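Long-range contacts in transferrin (Manduca sexta, PDB 6WB6), which binds a single ferric ion per molecule, together with carbonate, and transports iron as a secreted insect glycoprotein: residues 90-96 with 217-223; 114-120 with 201-207; 121-126 with 338-344; 226-232 with 260-264. Residue numbers count along the deposited sequence, not the author numbering.

Interaction 1: residues 90-96 with 217-223; sequences YEAVIVV and EVAFTKV. With FE (Fe (III) ion), chain E.
Two antiparallel strands of a mixed sheet in the N-terminal transferrin lobe pair here, 90-96 with 218-222, their axes 4.6 Å apart at closest and their N-to-C directions at 159°. Ala-92, Ile-94, Phe-220 and Lys-222 lie on one face; Val-93, Val-95, Ala-219 and Thr-221 lie on the other, covered by Leu-208 and Leu-211 of helix 203-213. Val-218 (chi1 p) puts CG2 3.3 Å from Ile-94 CG2. Ala-219 and Val-95 form a hydrogen-bonded pair, N to O 2.8 Å both ways. Phe-220 faces Ile-94 in a non-hydrogen-bonded pair, CA to CA 4.9 Å. Thr-221 and Val-93 are again hydrogen-bonded: Val-93 N to Thr-221 O 2.8 Å, Thr-221 N to Val-93 O 3.1 Å. Lys-222, opposite Ala-92 and at the N-cap position of helix 223-229, extends NZ (chi1 p, then t) to 3.3 Å from Tyr-90 CD2 and makes a cation-pi contact with Tyr-204. Val-223 N donates to Glu-91 O at 3.3 Å. Tyr-90 OH, hydrogen-bonded to Arg-271, binds Fe(III) at 2.2 Å.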
# COMPACT_ATOMS: atom_id res chain seq x y z
N TYR A 90 13.41 20.00 -6.33
CA TYR A 90 13.38 20.94 -5.18
C TYR A 90 14.50 20.63 -4.21
O TYR A 90 14.82 19.53 -4.00
CB TYR A 90 12.09 21.05 -4.37
CG TYR A 90 11.38 19.80 -3.94
CD1 TYR A 90 11.86 19.06 -2.89
CD2 TYR A 90 10.19 19.43 -4.52
CE1 TYR A 90 11.20 17.94 -2.45
CE2 TYR A 90 9.51 18.32 -4.09
CZ TYR A 90 10.03 17.57 -3.06
OH TYR A 90 9.40 16.49 -2.63
N GLU A 91 15.06 21.69 -3.71
CA GLU A 91 16.12 21.62 -2.72
C GLU A 91 15.53 21.71 -1.33
O GLU A 91 14.64 22.53 -1.06
CB GLU A 91 17.11 22.76 -2.92
CG GLU A 91 17.79 22.71 -4.28
CD GLU A 91 18.37 24.05 -4.62
OE1 GLU A 91 17.56 24.93 -5.01
OE2 GLU A 91 19.59 24.24 -4.44
N ALA A 92 16.04 20.85 -0.45
CA ALA A 92 15.62 20.78 0.93
C ALA A 92 16.43 21.79 1.72
O ALA A 92 17.64 21.90 1.54
CB ALA A 92 15.84 19.37 1.51
N VAL A 93 15.76 22.54 2.58
CA VAL A 93 16.44 23.57 3.34
C VAL A 93 16.00 23.48 4.79
O VAL A 93 14.97 22.88 5.12
CB VAL A 93 16.20 25.00 2.77
CG1 VAL A 93 16.85 25.12 1.39
CG2 VAL A 93 14.78 25.35 2.72
N ILE A 94 16.82 24.08 5.64
CA ILE A 94 16.57 24.26 7.06
C ILE A 94 16.42 25.76 7.29
O ILE A 94 17.31 26.54 6.93
CB ILE A 94 17.73 23.72 7.91
CG1 ILE A 94 18.14 22.30 7.50
CG2 ILE A 94 17.35 23.77 9.39
CD1 ILE A 94 19.40 21.84 8.17
N VAL A 95 15.29 26.18 7.87
CA VAL A 95 15.00 27.61 8.03
C VAL A 95 14.82 27.91 9.52
O VAL A 95 14.04 27.25 10.21
CB VAL A 95 13.76 28.04 7.22
CG1 VAL A 95 13.48 29.55 7.41
CG2 VAL A 95 13.92 27.70 5.68
N VAL A 96 15.55 28.92 10.00
CA VAL A 96 15.56 29.33 11.40
C VAL A 96 15.34 30.84 11.50
O VAL A 96 15.44 31.56 10.51
CB VAL A 96 16.89 28.96 12.09
CG1 VAL A 96 17.04 27.47 12.16
CG2 VAL A 96 18.06 29.58 11.35
N GLU A 217 11.15 26.75 16.04
CA GLU A 217 12.53 27.22 16.03
C GLU A 217 13.34 26.73 14.85
O GLU A 217 14.43 27.25 14.61
CB GLU A 217 13.23 26.83 17.33
CG GLU A 217 12.88 27.71 18.52
CD GLU A 217 13.10 26.99 19.84
OE1 GLU A 217 12.76 25.79 19.88
OE2 GLU A 217 13.62 27.62 20.80
N VAL A 218 12.85 25.73 14.12
CA VAL A 218 13.47 25.28 12.89
C VAL A 218 12.36 24.75 12.00
O VAL A 218 11.41 24.15 12.48
CB VAL A 218 14.56 24.22 13.17
CG1 VAL A 218 13.95 23.02 13.87
CG2 VAL A 218 15.24 23.81 11.89
N ALA A 219 12.48 25.00 10.70
CA ALA A 219 11.51 24.53 9.71
C ALA A 219 12.29 23.77 8.66
O ALA A 219 13.35 24.22 8.23
CB ALA A 219 10.74 25.68 9.06
N PHE A 220 11.81 22.58 8.32
CA PHE A 220 12.36 21.80 7.22
C PHE A 220 11.41 21.92 6.03
O PHE A 220 10.28 21.43 6.08
CB PHE A 220 12.56 20.35 7.65
CG PHE A 220 13.48 20.20 8.84
CD1 PHE A 220 14.85 20.30 8.69
CD2 PHE A 220 12.98 19.98 10.11
CE1 PHE A 220 15.69 20.16 9.78
CE2 PHE A 220 13.83 19.84 11.21
CZ PHE A 220 15.18 19.94 11.03
N THR A 221 11.86 22.56 4.96
CA THR A 221 10.99 22.76 3.83
C THR A 221 11.86 22.86 2.57
O THR A 221 12.99 22.35 2.53
CB THR A 221 10.09 23.97 4.12
OG1 THR A 221 9.19 24.16 3.05
CG2 THR A 221 10.94 25.24 4.38
N LYS A 222 11.32 23.47 1.52
CA LYS A 222 12.06 23.61 0.27
C LYS A 222 12.11 25.07 -0.14
O LYS A 222 11.33 25.90 0.33
CB LYS A 222 11.48 22.76 -0.87
CG LYS A 222 10.11 23.13 -1.35
CD LYS A 222 9.70 22.30 -2.56
CE LYS A 222 8.21 22.40 -2.80
NZ LYS A 222 7.67 21.31 -3.69
N VAL A 223 13.03 25.36 -1.05
CA VAL A 223 13.41 26.73 -1.34
C VAL A 223 12.24 27.51 -1.89
O VAL A 223 11.98 28.65 -1.51
CB VAL A 223 14.59 26.75 -2.33
CG1 VAL A 223 14.82 28.16 -2.88
CG2 VAL A 223 15.79 26.20 -1.65
FE FE E . 7.91 16.91 -1.09

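Interaction 2: residues 114-120 with 201-207. With FE (Fe (III) ion), chain E; CO3 (carbonate ion), chain G.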
# COMPACT_ATOMS: atom_id res chain seq x y z
N CYS A 114 9.51 22.25 12.78
CA CYS A 114 8.35 22.39 11.91
C CYS A 114 8.60 21.62 10.63
O CYS A 114 9.49 21.96 9.84
CB CYS A 114 8.07 23.86 11.59
SG CYS A 114 7.86 24.93 13.00
N HIS A 115 7.77 20.61 10.40
CA HIS A 115 7.98 19.65 9.33
C HIS A 115 6.82 19.74 8.37
O HIS A 115 5.70 20.10 8.74
CB HIS A 115 8.07 18.21 9.88
CG HIS A 115 9.24 17.99 10.81
ND1 HIS A 115 10.42 17.43 10.40
CD2 HIS A 115 9.40 18.29 12.12
CE1 HIS A 115 11.28 17.41 11.40
NE2 HIS A 115 10.67 17.90 12.47
N THR A 116 7.08 19.39 7.12
CA THR A 116 6.00 19.33 6.14
C THR A 116 5.00 18.26 6.52
O THR A 116 3.79 18.51 6.60
CB THR A 116 6.57 19.05 4.76
OG1 THR A 116 7.24 17.78 4.77
CG2 THR A 116 7.53 20.12 4.39
N GLY A 117 5.49 17.06 6.77
CA GLY A 117 4.64 15.96 7.15
C GLY A 117 5.41 14.67 7.04
O GLY A 117 6.50 14.62 6.48
N VAL A 118 4.80 13.61 7.58
CA VAL A 118 5.50 12.33 7.64
C VAL A 118 5.77 11.79 6.25
O VAL A 118 4.96 11.93 5.32
CB VAL A 118 4.72 11.31 8.49
CG1 VAL A 118 3.47 10.84 7.78
CG2 VAL A 118 5.64 10.13 8.83
N ASN A 119 6.92 11.14 6.11
CA ASN A 119 7.32 10.39 4.93
C ASN A 119 7.56 11.27 3.73
O ASN A 119 7.64 10.78 2.61
CB ASN A 119 6.30 9.31 4.58
CG ASN A 119 6.25 8.22 5.62
OD1 ASN A 119 7.27 7.87 6.19
ND2 ASN A 119 5.07 7.70 5.90
N ARG A 120 7.69 12.56 3.93
CA ARG A 120 7.95 13.48 2.83
C ARG A 120 9.44 13.78 2.74
O ARG A 120 10.21 13.50 3.67
CB ARG A 120 7.13 14.75 3.01
CG ARG A 120 5.63 14.50 2.89
CD ARG A 120 4.73 15.73 3.21
NE ARG A 120 4.95 16.87 2.32
CZ ARG A 120 4.09 17.87 2.15
NH1 ARG A 120 2.93 17.88 2.82
NH2 ARG A 120 4.39 18.89 1.32
N TYR A 201 -0.23 24.41 9.80
CA TYR A 201 1.17 24.42 10.17
C TYR A 201 1.95 23.23 9.61
O TYR A 201 3.04 22.91 10.09
CB TYR A 201 1.29 24.49 11.70
CG TYR A 201 0.83 25.83 12.26
CD1 TYR A 201 1.04 27.01 11.55
CD2 TYR A 201 0.15 25.91 13.46
CE1 TYR A 201 0.62 28.21 12.04
CE2 TYR A 201 -0.27 27.12 13.95
CZ TYR A 201 -0.04 28.26 13.23
OH TYR A 201 -0.46 29.46 13.71
N SER A 202 1.42 22.58 8.57
CA SER A 202 2.06 21.44 7.94
C SER A 202 2.28 21.78 6.47
O SER A 202 1.84 22.82 5.98
CB SER A 202 1.23 20.16 8.10
OG SER A 202 0.01 20.26 7.39
N GLY A 203 2.99 20.91 5.79
CA GLY A 203 3.28 21.16 4.38
C GLY A 203 4.38 22.20 4.24
O GLY A 203 4.91 22.73 5.23
N TYR A 204 4.77 22.46 3.00
CA TYR A 204 5.91 23.37 2.70
C TYR A 204 5.68 24.77 3.24
O TYR A 204 6.59 25.31 3.75
CB TYR A 204 6.20 23.45 1.21
CG TYR A 204 6.44 22.14 0.49
CD1 TYR A 204 7.62 21.44 0.65
CD2 TYR A 204 5.51 21.67 -0.39
CE1 TYR A 204 7.87 20.27 -0.03
CE2 TYR A 204 5.75 20.52 -1.10
CZ TYR A 204 6.90 19.82 -0.89
OH TYR A 204 7.11 18.77 -1.65
N GLU A 205 4.50 25.31 3.08
CA GLU A 205 4.22 26.65 3.56
C GLU A 205 3.86 26.66 5.03
O GLU A 205 4.31 27.53 5.77
CB GLU A 205 3.08 27.28 2.76
CG GLU A 205 3.03 28.78 2.90
CD GLU A 205 2.00 29.40 1.98
OE1 GLU A 205 1.56 28.70 1.02
OE2 GLU A 205 1.65 30.57 2.21
N GLY A 206 3.05 25.69 5.48
CA GLY A 206 2.67 25.62 6.87
C GLY A 206 3.85 25.45 7.80
O GLY A 206 3.84 25.94 8.93
N ALA A 207 4.90 24.77 7.35
CA ALA A 207 6.09 24.68 8.18
C ALA A 207 6.69 26.05 8.43
O ALA A 207 7.17 26.33 9.52
CB ALA A 207 7.12 23.77 7.53
FE FE E . 7.91 16.91 -1.09
C CO3 G . 8.37 17.34 1.12
O1 CO3 G . 7.10 17.29 0.82
O2 CO3 G . 8.67 17.34 2.37
O3 CO3 G . 9.32 17.36 0.24
O HOH W 1 5.42 22.27 10.51
O HOH W 2 2.61 21.20 1.21
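The loop 114-120 and the start of helix 203-213 meet around one of the two iron-bound carbonates (chain G) of the N-terminal lobe. One direct hydrogen bond joins the backbones, Gly-203 N to Thr-116 O at 2.7 Å, where the CA atoms of these two residues come within 3.7 Å. Water extends the link: one molecule donates to both His-115 O (2.8 Å) and Tyr-201 O (2.5 Å), and another accepts from Arg-120 NH2 (2.9 Å) and Tyr-204 N (3.1 Å). Apolar contact is modest, with Cys-114 CB 4.2 Å from Ala-207 CB, but a disulfide from Cys-114 to Cys-210 ties the same strand end to the helix. The guanidinium of Arg-120 makes a cation-pi contact over the face of the Tyr-204 ring, CZ to centroid 4.7 Å. Thr-116 OG1 donates to carbonate O2 (2.8 Å) and Arg-120 NE to O1 (2.7 Å), with a weak bond from Arg-120 NH2 to O1 (3.2 Å). Iron takes Tyr-204 OH at 2.1 Å and is chelated by carbonate O1 and O3 at 2.1 and 2.0 Å. Arg-120 probably offsets the anion's charge, consistent with anion-dependent iron binding as in other transferrins.

Interaction 3: residues 121-126 with 338-344; sequences NVGYKI and YTEVIER. With CO3 (carbonate ion), chain G; CO3 (carbonate ion), chain F.
Tyr-338 reaches across to Asn-121 with the edge of its ring, OH donating to OD1 at 2.5 Å. The contact packs helix 338-342 against the start of helix 121-131, which forms part of the anion-binding site characteristic of the transferrin lobe; Tyr-338 also packs on Pro-58 and Glu-59, joining helix 58-65 to this site. The axes of 121-126 and 338-342 stay 10.7 Å apart at closest, directions at 60°. A pi-type turn opens the first helix, Ile-126 N to Asn-121 O 2.8 Å. Val-341 (chi1 t) sets CG1 3.9 Å from Lys-125 CB and CG2 3.9 Å from Ile-126 CG1. Arg-344 salt-bridges Glu-151 and Asp-377. One water accepts from Lys-125 NZ (3.0 Å) and Asn-121 ND2 (2.8 Å) and donates to Tyr-338 OH (3.2 Å); another links Lys-125 NZ (2.5 Å) and Tyr-338 OH (2.6 Å). Of the two iron-bound carbonates, chain G takes Val-122 N at O3 (3.0 Å) and Gly-123 N at O2 (3.1 Å); chain F O3 takes Asn-121 N at 3.0 Å and ND2 at 3.1 Å.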
# COMPACT_ATOMS: atom_id res chain seq x y z
N ASN A 121 9.85 14.33 1.60
CA ASN A 121 11.29 14.46 1.35
C ASN A 121 12.00 15.53 2.17
O ASN A 121 12.91 15.20 2.94
CB ASN A 121 11.53 14.72 -0.13
CG ASN A 121 11.46 13.45 -0.95
OD1 ASN A 121 12.41 12.67 -0.98
ND2 ASN A 121 10.33 13.23 -1.57
N VAL A 122 11.67 16.81 1.97
CA VAL A 122 12.47 17.84 2.62
C VAL A 122 12.13 17.91 4.10
O VAL A 122 12.98 18.28 4.93
CB VAL A 122 12.29 19.23 1.96
CG1 VAL A 122 12.52 19.14 0.47
CG2 VAL A 122 10.89 19.83 2.27
N GLY A 123 10.91 17.56 4.44
CA GLY A 123 10.47 17.73 5.81
C GLY A 123 10.62 16.51 6.69
O GLY A 123 10.31 16.59 7.88
N TYR A 124 11.10 15.39 6.15
CA TYR A 124 11.19 14.19 6.97
C TYR A 124 12.31 13.23 6.58
O TYR A 124 13.24 12.99 7.37
CB TYR A 124 9.85 13.47 6.93
CG TYR A 124 9.70 12.37 7.90
CD1 TYR A 124 9.19 12.60 9.18
CD2 TYR A 124 10.02 11.07 7.55
CE1 TYR A 124 9.02 11.56 10.08
CE2 TYR A 124 9.87 10.01 8.45
CZ TYR A 124 9.36 10.25 9.70
OH TYR A 124 9.20 9.19 10.58
N LYS A 125 12.23 12.66 5.37
CA LYS A 125 13.21 11.68 4.93
C LYS A 125 14.60 12.27 4.83
O LYS A 125 15.57 11.65 5.24
CB LYS A 125 12.81 11.09 3.57
CG LYS A 125 11.41 10.47 3.58
CD LYS A 125 11.12 9.66 2.35
CE LYS A 125 10.87 10.54 1.13
NZ LYS A 125 10.69 9.69 -0.12
N ILE A 126 14.72 13.47 4.28
CA ILE A 126 16.03 14.10 4.16
C ILE A 126 16.52 14.43 5.57
O ILE A 126 17.61 13.98 5.97
CB ILE A 126 15.95 15.31 3.22
CG1 ILE A 126 15.76 14.82 1.77
CG2 ILE A 126 17.16 16.23 3.35
CD1 ILE A 126 15.77 15.92 0.76
N TYR A 338 20.76 12.20 -3.08
CA TYR A 338 19.48 11.53 -2.89
C TYR A 338 19.62 10.02 -2.81
O TYR A 338 18.67 9.36 -2.39
CB TYR A 338 18.52 11.93 -4.03
CG TYR A 338 17.08 11.68 -3.70
CD1 TYR A 338 16.41 12.50 -2.81
CD2 TYR A 338 16.38 10.63 -4.28
CE1 TYR A 338 15.08 12.29 -2.52
CE2 TYR A 338 15.05 10.41 -3.98
CZ TYR A 338 14.41 11.26 -3.10
OH TYR A 338 13.10 11.05 -2.78
N THR A 339 20.75 9.45 -3.21
CA THR A 339 20.93 8.01 -3.01
C THR A 339 20.94 7.70 -1.52
O THR A 339 20.30 6.74 -1.07
CB THR A 339 22.22 7.53 -3.67
OG1 THR A 339 22.34 8.09 -4.98
CG2 THR A 339 22.23 6.00 -3.75
N GLU A 340 21.62 8.55 -0.74
CA GLU A 340 21.61 8.46 0.72
C GLU A 340 20.20 8.37 1.26
O GLU A 340 19.89 7.53 2.13
CB GLU A 340 22.28 9.71 1.31
CG GLU A 340 23.73 9.87 0.96
CD GLU A 340 24.29 11.22 1.41
OE1 GLU A 340 24.31 11.48 2.63
OE2 GLU A 340 24.69 12.00 0.52
N VAL A 341 19.32 9.25 0.77
CA VAL A 341 17.93 9.28 1.20
C VAL A 341 17.23 7.98 0.82
O VAL A 341 16.51 7.38 1.62
CB VAL A 341 17.22 10.49 0.57
CG1 VAL A 341 15.81 10.59 1.05
CG2 VAL A 341 17.97 11.76 0.89
N ILE A 342 17.39 7.55 -0.43
CA ILE A 342 16.71 6.33 -0.84
C ILE A 342 17.19 5.15 0.01
O ILE A 342 16.41 4.29 0.41
CB ILE A 342 16.93 6.09 -2.35
CG1 ILE A 342 16.03 7.01 -3.21
CG2 ILE A 342 16.64 4.65 -2.68
CD1 ILE A 342 16.50 7.18 -4.68
N GLU A 343 18.48 5.10 0.29
CA GLU A 343 19.06 3.98 1.04
C GLU A 343 19.01 4.19 2.54
O GLU A 343 19.54 3.37 3.28
CB GLU A 343 20.49 3.72 0.58
CG GLU A 343 20.55 3.17 -0.85
CD GLU A 343 21.98 2.92 -1.33
OE1 GLU A 343 22.91 3.48 -0.72
OE2 GLU A 343 22.18 2.15 -2.30
N ARG A 344 18.36 5.25 3.01
CA ARG A 344 18.24 5.48 4.45
C ARG A 344 17.83 4.20 5.17
O ARG A 344 16.93 3.47 4.73
CB ARG A 344 17.23 6.57 4.76
CG ARG A 344 17.08 6.82 6.27
CD ARG A 344 16.32 8.09 6.48
NE ARG A 344 14.95 7.92 6.05
CZ ARG A 344 13.99 7.39 6.80
NH1 ARG A 344 14.24 6.97 8.03
NH2 ARG A 344 12.76 7.28 6.32
C CO3 G . 8.37 17.34 1.12
O1 CO3 G . 7.10 17.29 0.82
O2 CO3 G . 8.67 17.34 2.37
O3 CO3 G . 9.32 17.36 0.24
C CO3 F . 6.65 14.69 -1.08
O1 CO3 F . 6.12 13.51 -1.10
O2 CO3 F . 6.01 15.77 -1.58
O3 CO3 F . 7.86 14.76 -0.55
O HOH W 3 9.94 10.69 -2.80
O HOH W 4 12.86 9.09 -1.16

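Interaction 4: residues 226-232 with 260-264; sequences TRKFFGL and PITGK
Thr-226 sits on the last turn of helix 223-229 and points its CA-CB bond toward the loop 260-264, CG2 3.9 Å from Ile-261 CG2; its OG1 hydrogen-bonds to Lys-222 O. Arg-227 turns NH1 to the loop carbonyls without a direct hydrogen bond (Ile-261 O, 3.3 Å, has a poor angle), so the polar link runs through a water that accepts from NH1 at 2.7 Å and donates to Gly-263 O at 2.8 Å; its NE bonds to Pro-233 O. Phe-230 places CD2 3.7 Å from Ile-261 CG2. Here the helix closes in a Schellman motif with Gly-231 at C-prime (phi 67°, psi 15°): Leu-232 N reaches Arg-227 O at 2.8 Å, Gly-231 N Lys-228 O at 2.9 Å. The facing loop, a type I beta turn from Pro-260 to Gly-263 after strand 258-260, packs onto the helix end beside the sheet, with Thr-226, Arg-227 and Ile-261 (chi1 m, chi2 m) all touching Tyr-251 of strand 249-252. Leu-232 (chi1 m, chi2 t) sets CD1 4.0 Å from Ile-261 CG2 and 4.1 Å from Thr-262 CG2.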
# COMPACT_ATOMS: atom_id res chain seq x y z
N THR A 226 9.98 28.66 0.46
CA THR A 226 10.62 29.62 1.35
C THR A 226 10.72 30.98 0.68
O THR A 226 10.38 32.01 1.28
CB THR A 226 12.00 29.12 1.76
OG1 THR A 226 11.89 27.84 2.40
CG2 THR A 226 12.67 30.10 2.71
N ARG A 227 11.14 31.00 -0.58
CA ARG A 227 11.24 32.26 -1.30
C ARG A 227 9.88 32.92 -1.46
O ARG A 227 9.73 34.12 -1.20
CB ARG A 227 11.91 32.00 -2.64
CG ARG A 227 13.35 31.65 -2.46
CD ARG A 227 14.10 31.56 -3.77
NE ARG A 227 14.15 32.84 -4.46
CZ ARG A 227 15.01 33.81 -4.17
NH1 ARG A 227 15.90 33.65 -3.20
NH2 ARG A 227 14.96 34.94 -4.86
N LYS A 228 8.85 32.16 -1.81
CA LYS A 228 7.54 32.77 -2.01
C LYS A 228 6.93 33.24 -0.70
O LYS A 228 6.19 34.23 -0.68
CB LYS A 228 6.60 31.79 -2.68
CG LYS A 228 7.07 31.38 -4.03
CD LYS A 228 6.06 30.52 -4.74
CE LYS A 228 6.53 30.29 -6.13
NZ LYS A 228 5.75 29.22 -6.77
N PHE A 229 7.23 32.55 0.39
CA PHE A 229 6.72 32.96 1.69
C PHE A 229 7.13 34.39 1.97
O PHE A 229 6.38 35.14 2.60
CB PHE A 229 7.24 32.01 2.78
CG PHE A 229 6.70 32.29 4.18
CD1 PHE A 229 5.42 31.90 4.53
CD2 PHE A 229 7.50 32.87 5.14
CE1 PHE A 229 4.95 32.13 5.82
CE2 PHE A 229 7.03 33.11 6.41
CZ PHE A 229 5.76 32.75 6.75
N PHE A 230 8.30 34.79 1.49
CA PHE A 230 8.83 36.13 1.68
C PHE A 230 8.65 37.00 0.45
O PHE A 230 9.38 37.98 0.28
CB PHE A 230 10.30 36.03 2.06
CG PHE A 230 10.53 35.28 3.34
CD1 PHE A 230 10.09 35.78 4.55
CD2 PHE A 230 11.17 34.05 3.34
CE1 PHE A 230 10.31 35.09 5.71
CE2 PHE A 230 11.39 33.37 4.49
CZ PHE A 230 10.95 33.88 5.68
N GLY A 231 7.74 36.64 -0.44
CA GLY A 231 7.47 37.44 -1.63
C GLY A 231 8.61 37.47 -2.61
O GLY A 231 8.62 38.31 -3.52
N LEU A 232 9.56 36.57 -2.47
CA LEU A 232 10.73 36.66 -3.33
C LEU A 232 10.49 35.96 -4.66
O LEU A 232 9.66 35.05 -4.74
CB LEU A 232 11.93 36.05 -2.63
CG LEU A 232 12.39 36.87 -1.43
CD1 LEU A 232 13.42 36.09 -0.65
CD2 LEU A 232 12.98 38.18 -1.89
N PRO A 260 21.60 34.12 4.08
CA PRO A 260 20.34 34.83 3.86
C PRO A 260 19.41 34.06 2.94
O PRO A 260 19.84 33.38 2.00
CB PRO A 260 20.78 36.16 3.25
CG PRO A 260 22.16 35.91 2.73
CD PRO A 260 22.76 34.93 3.66
N ILE A 261 18.12 34.19 3.23
CA ILE A 261 17.08 33.73 2.32
C ILE A 261 17.19 34.43 0.98
O ILE A 261 16.91 33.84 -0.07
CB ILE A 261 15.70 33.97 2.97
CG1 ILE A 261 15.61 33.29 4.35
CG2 ILE A 261 14.62 33.45 2.11
CD1 ILE A 261 15.92 31.81 4.35
N THR A 262 17.61 35.70 0.97
CA THR A 262 17.68 36.45 -0.28
C THR A 262 18.82 35.99 -1.17
O THR A 262 18.91 36.43 -2.31
CB THR A 262 17.83 37.97 -0.02
OG1 THR A 262 18.68 38.20 1.11
CG2 THR A 262 16.47 38.62 0.25
N GLY A 263 19.70 35.13 -0.68
CA GLY A 263 20.79 34.60 -1.47
C GLY A 263 20.50 33.19 -1.96
O GLY A 263 19.43 32.63 -1.76
N LYS A 264 21.50 32.63 -2.62
CA LYS A 264 21.41 31.23 -3.01
C LYS A 264 21.34 30.36 -1.76
O LYS A 264 22.16 30.49 -0.84
CB LYS A 264 22.62 30.87 -3.88
CG LYS A 264 22.64 29.43 -4.43
CD LYS A 264 23.68 28.55 -3.72
CE LYS A 264 24.56 27.78 -4.70
NZ LYS A 264 23.78 26.75 -5.43
O HOH W 5 16.85 31.43 -1.89

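Overall arrangement
All four contacts belong to the N-terminal lobe, which carries the iron. Interactions 1 and 2 have centres 10 Å apart and share a sheet: strand 112-114 runs into interaction 2 and pairs in parallel with strand 218-222 of interaction 1. In sequence, interaction 2 falls between the two strands of interaction 1, whereas interaction 3 crosses both and brings in helix 338-342 from near the lobe's end. Interactions 1 and 2 each supply a tyrosine ligand, Tyr-90 and Tyr-204, to the same iron, and interactions 2 and 3 hold the same carbonate. Interaction 4, centred 11 Å from interaction 1, continues from strand 218-222 through helix 223-229, farther from the metal and about 23 Å between centres from interaction 3.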